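Local coordinates for methionine import ATP-binding protein metN 2 (PDB 2QSW), which is probably the ATP-binding subunit of an importer, present here as its C-terminal NIL domain, a small ACT-like alpha/beta fold, at residues F30-Q34 with Q63-G67; Q19-G23 with I71-G75. All blocks are in the same frame, centred on the assembly; numbering follows the deposited sequence. Where two conformers were deposited one is given.

Interaction 1 (F30-Q34 with Q63-G67). With ZN (zinc ion), chain B.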
# COMPACT_ATOMS: atom_id res chain seq x y z
N PHE A 30 7.78 12.79 1.87
CA PHE A 30 7.89 14.06 1.14
C PHE A 30 9.37 14.25 0.85
O PHE A 30 10.17 14.20 1.77
CB PHE A 30 7.38 15.24 1.99
CG PHE A 30 5.92 15.10 2.35
CD1 PHE A 30 4.93 15.56 1.50
CD2 PHE A 30 5.56 14.43 3.49
CE1 PHE A 30 3.58 15.41 1.81
CE2 PHE A 30 4.20 14.31 3.82
CZ PHE A 30 3.23 14.77 2.99
N HIS A 31 9.73 14.33 -0.43
CA HIS A 31 11.13 14.54 -0.83
C HIS A 31 11.32 15.89 -1.51
O HIS A 31 12.42 16.20 -1.98
CB HIS A 31 11.60 13.44 -1.78
CG HIS A 31 11.41 12.05 -1.26
ND1 HIS A 31 10.27 11.27 -1.51
CD2 HIS A 31 12.24 11.30 -0.51
CE1 HIS A 31 10.43 10.10 -0.91
NE2 HIS A 31 11.61 10.09 -0.29
N GLY A 32 10.28 16.71 -1.56
CA GLY A 32 10.30 18.02 -2.21
C GLY A 32 9.78 18.00 -3.62
O GLY A 32 9.62 19.08 -4.22
N GLU A 33 9.55 16.79 -4.16
CA GLU A 33 8.99 16.66 -5.49
C GLU A 33 7.46 16.60 -5.53
O GLU A 33 6.84 16.65 -6.61
CB GLU A 33 9.57 15.43 -6.20
CG GLU A 33 8.88 14.09 -5.98
CD GLU A 33 9.04 13.44 -4.59
OE1 GLU A 33 9.31 14.13 -3.56
OE2 GLU A 33 8.82 12.20 -4.47
N GLN A 34 6.85 16.53 -4.35
CA GLN A 34 5.38 16.43 -4.26
C GLN A 34 4.67 17.60 -4.92
O GLN A 34 5.21 18.72 -5.03
CB GLN A 34 4.93 16.30 -2.81
CG GLN A 34 5.28 17.53 -1.97
CD GLN A 34 6.64 17.41 -1.22
OE1 GLN A 34 7.46 16.55 -1.51
NE2 GLN A 34 6.86 18.31 -0.24
N GLN A 63 14.88 22.11 -1.13
CA GLN A 63 14.09 21.24 -2.01
C GLN A 63 12.60 21.36 -1.76
O GLN A 63 11.80 20.86 -2.56
CB GLN A 63 14.49 19.78 -1.81
CG GLN A 63 16.00 19.53 -1.78
CD GLN A 63 16.55 19.26 -0.38
OE1 GLN A 63 17.64 19.71 -0.02
NE2 GLN A 63 15.79 18.53 0.41
N GLY A 64 12.21 21.99 -0.63
CA GLY A 64 10.80 22.10 -0.22
C GLY A 64 10.55 21.32 1.09
O GLY A 64 11.49 21.09 1.85
N ALA A 65 9.31 20.94 1.37
CA ALA A 65 9.01 20.20 2.61
C ALA A 65 9.49 18.77 2.43
O ALA A 65 9.18 18.13 1.42
CB ALA A 65 7.51 20.19 2.96
N VAL A 66 10.30 18.31 3.36
CA VAL A 66 10.87 16.96 3.32
C VAL A 66 10.66 16.22 4.65
O VAL A 66 10.81 16.80 5.73
CB VAL A 66 12.39 17.03 3.01
CG1 VAL A 66 13.03 15.69 3.17
CG2 VAL A 66 12.66 17.61 1.64
N GLY A 67 10.34 14.94 4.58
CA GLY A 67 10.17 14.13 5.74
C GLY A 67 9.05 13.10 5.62
O GLY A 67 8.74 12.67 4.52
ZN ZN B . 8.73 11.56 -2.64
O HOH W 1 7.23 12.84 -1.87

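Interaction 2 (Q19-G23 with I71-G75)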
# COMPACT_ATOMS: atom_id res chain seq x y z
N GLN A 19 -3.37 1.83 18.78
CA GLN A 19 -4.04 3.00 19.34
C GLN A 19 -5.08 3.63 18.43
O GLN A 19 -5.97 4.35 18.91
CB GLN A 19 -3.03 4.07 19.75
CG GLN A 19 -2.02 3.59 20.76
CD GLN A 19 -2.66 2.96 21.99
OE1 GLN A 19 -2.49 1.77 22.27
NE2 GLN A 19 -3.46 3.76 22.69
N TYR A 20 -4.96 3.38 17.13
CA TYR A 20 -5.82 4.00 16.13
C TYR A 20 -6.35 2.90 15.21
O TYR A 20 -5.93 2.73 14.10
CB TYR A 20 -5.02 5.10 15.38
CG TYR A 20 -4.46 6.12 16.36
CD1 TYR A 20 -5.29 7.06 16.94
CD2 TYR A 20 -3.13 6.08 16.77
CE1 TYR A 20 -4.81 7.96 17.87
CE2 TYR A 20 -2.63 6.98 17.70
CZ TYR A 20 -3.48 7.92 18.26
OH TYR A 20 -3.01 8.83 19.19
N PRO A 21 -7.30 2.10 15.73
CA PRO A 21 -7.75 0.88 15.07
C PRO A 21 -8.58 1.00 13.78
O PRO A 21 -8.50 0.14 12.89
CB PRO A 21 -8.61 0.21 16.17
CG PRO A 21 -9.06 1.26 16.99
CD PRO A 21 -7.94 2.28 17.04
N ASN A 22 -9.39 2.02 13.70
CA ASN A 22 -10.31 2.13 12.56
C ASN A 22 -9.62 2.69 11.32
O ASN A 22 -8.54 3.25 11.40
CB ASN A 22 -11.45 3.01 12.96
CG ASN A 22 -12.22 2.44 14.16
OD1 ASN A 22 -12.73 1.34 14.10
ND2 ASN A 22 -12.26 3.20 15.24
N GLY A 23 -10.27 2.55 10.16
CA GLY A 23 -9.68 3.08 8.93
C GLY A 23 -8.36 2.41 8.59
O GLY A 23 -8.15 1.21 8.86
N ILE A 71 -0.42 9.04 9.21
CA ILE A 71 -1.77 9.51 9.38
C ILE A 71 -2.76 8.38 9.38
O ILE A 71 -2.56 7.33 8.73
CB ILE A 71 -2.16 10.52 8.29
CG1 ILE A 71 -2.24 9.95 6.89
CG2 ILE A 71 -1.29 11.76 8.31
CD1 ILE A 71 -2.84 10.97 5.89
N GLN A 72 -3.81 8.54 10.15
CA GLN A 72 -4.98 7.68 10.08
C GLN A 72 -5.99 8.28 9.11
O GLN A 72 -6.38 9.44 9.27
CB GLN A 72 -5.62 7.46 11.45
CG GLN A 72 -6.83 6.57 11.40
CD GLN A 72 -7.57 6.56 12.74
OE1 GLN A 72 -7.74 7.63 13.35
NE2 GLN A 72 -8.04 5.38 13.18
N LEU A 73 -6.37 7.52 8.08
CA LEU A 73 -7.45 7.87 7.19
C LEU A 73 -8.72 7.16 7.61
O LEU A 73 -8.69 5.93 7.76
CB LEU A 73 -7.14 7.48 5.75
CG LEU A 73 -5.94 8.19 5.12
CD1 LEU A 73 -5.58 7.61 3.75
CD2 LEU A 73 -6.25 9.67 4.98
N LEU A 74 -9.82 7.89 7.75
CA LEU A 74 -11.14 7.33 7.99
C LEU A 74 -12.07 7.64 6.84
O LEU A 74 -12.01 8.71 6.23
CB LEU A 74 -11.75 7.87 9.27
CG LEU A 74 -10.97 7.58 10.54
CD1 LEU A 74 -11.62 8.35 11.66
CD2 LEU A 74 -10.92 6.11 10.91
N GLY A 75 -12.96 6.71 6.56
CA GLY A 75 -13.96 6.88 5.50
C GLY A 75 -14.30 5.53 4.93
O GLY A 75 -13.91 4.50 5.46
O HOH W 2 -9.58 4.63 15.60

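Interaction 1 (F30-Q34 with Q63-G67)
The last part of strand 24-31 lies beside the start of strand 64-74, its antiparallel neighbour in the four-stranded sheet of the ACT-like NIL domain. Phe30 and Gly67 form a hydrogen-bonded pair: Phe30 N donates to Gly67 O at 2.8 Å, and Gly67 N donates to Phe30 O at 2.9 Å. Val66 CA also lies 3.2 Å from Phe30 O, a CA-H...O contact. At Gly32 the chain turns, with a phi of 96°, and Gly32 CA comes within 3.2 Å of Gln63 O. A CB on Gly32 would clash with that oxygen. The turn brings Gln34 back to the sheet, where Gln34 NE2 donates to Ala65 O at 2.9 Å. Gln34 OE1 accepts from Gly32 N at 2.8 Å, so one amide group closes the loop and ties it to the facing segment. The Phe30 side chain turns away toward Ile58 and Val92, although its CB stays 3.5 Å from Ala65 O. His31 and Glu33 supply two ligands of a zinc site, which Glu93 completes from strand 93-96. The zinc ion is held by His31 ND1 at 1.9 Å, Glu33 OE2 at 1.9 Å and water 1 at 2.1 Å.

Interaction 2 (Q19-G23 with I71-G75)
A single direct hydrogen bond joins segment 19-23, the end of helix 13-19 and the loop after it, to strand 64-74. Gln72 NE2 donates to Asn22 O at 2.8 Å, with an N-H...O angle of 148°. The donor is a side chain and the acceptor a backbone carbonyl. Gln72 can reach it because its chi1 and chi2 are both t, which extends the side chain from the strand toward the loop.

Water 2 adds a bridge. It accepts from Gln72 NE2 at 3.0 Å and from Asn22 N at 3.2 Å. A weak bond from Asn22 ND2 also reaches water 2, at 3.1 Å. The Gln72 amide nitrogen therefore serves both the carbonyl and the water.

The backbones come closest at Gly23. Gly23 CA lies 3.2 Å from Leu73 O in a CA-H...O contact. A CB on Gly23 would clash with this oxygen and with Leu74 CD2, and the phi of 63° also favours glycine.

Van der Waals contacts fill in the rest. Leu74 CD2 lies 3.7 Å from Asn22 C and 3.8 Å from Asn22 CB. Tyr20 CB is 3.7 Å from Gln72 NE2, while the Tyr20 ring leads on to Ile25 and Ile54. The Leu73 side chain leads away from the loop and packs on Ile80 and Ile84 of helix 77-89.

Tyr20 is the first residue to leave helical angles after helix 13-19. The contact joins the connection between helix 13-19 and strand 24-31 to strand 64-74, the neighbour of strand 24-31 in the antiparallel sheet of the beta-alpha-beta-beta-alpha-beta ACT-like fold.

Both interactions use strand 64-74; interaction 1 also uses its sheet neighbour, strand 24-31, and interaction 2 the loop that leads into it. Interaction 1 takes the start of strand 64-74 and interaction 2 its last part. This follows from the antiparallel course of the two strands. The centres are about 24 Å apart, on opposite sides of the chain's centre. Along the chain, interaction 1 is nested inside the loop closed by interaction 2. Interaction 1 includes two ligands of a zinc ion, His31 and Glu33. Interaction 2 binds no zinc; the side chain of Leu73 is about 13 Å from a different bound zinc ion.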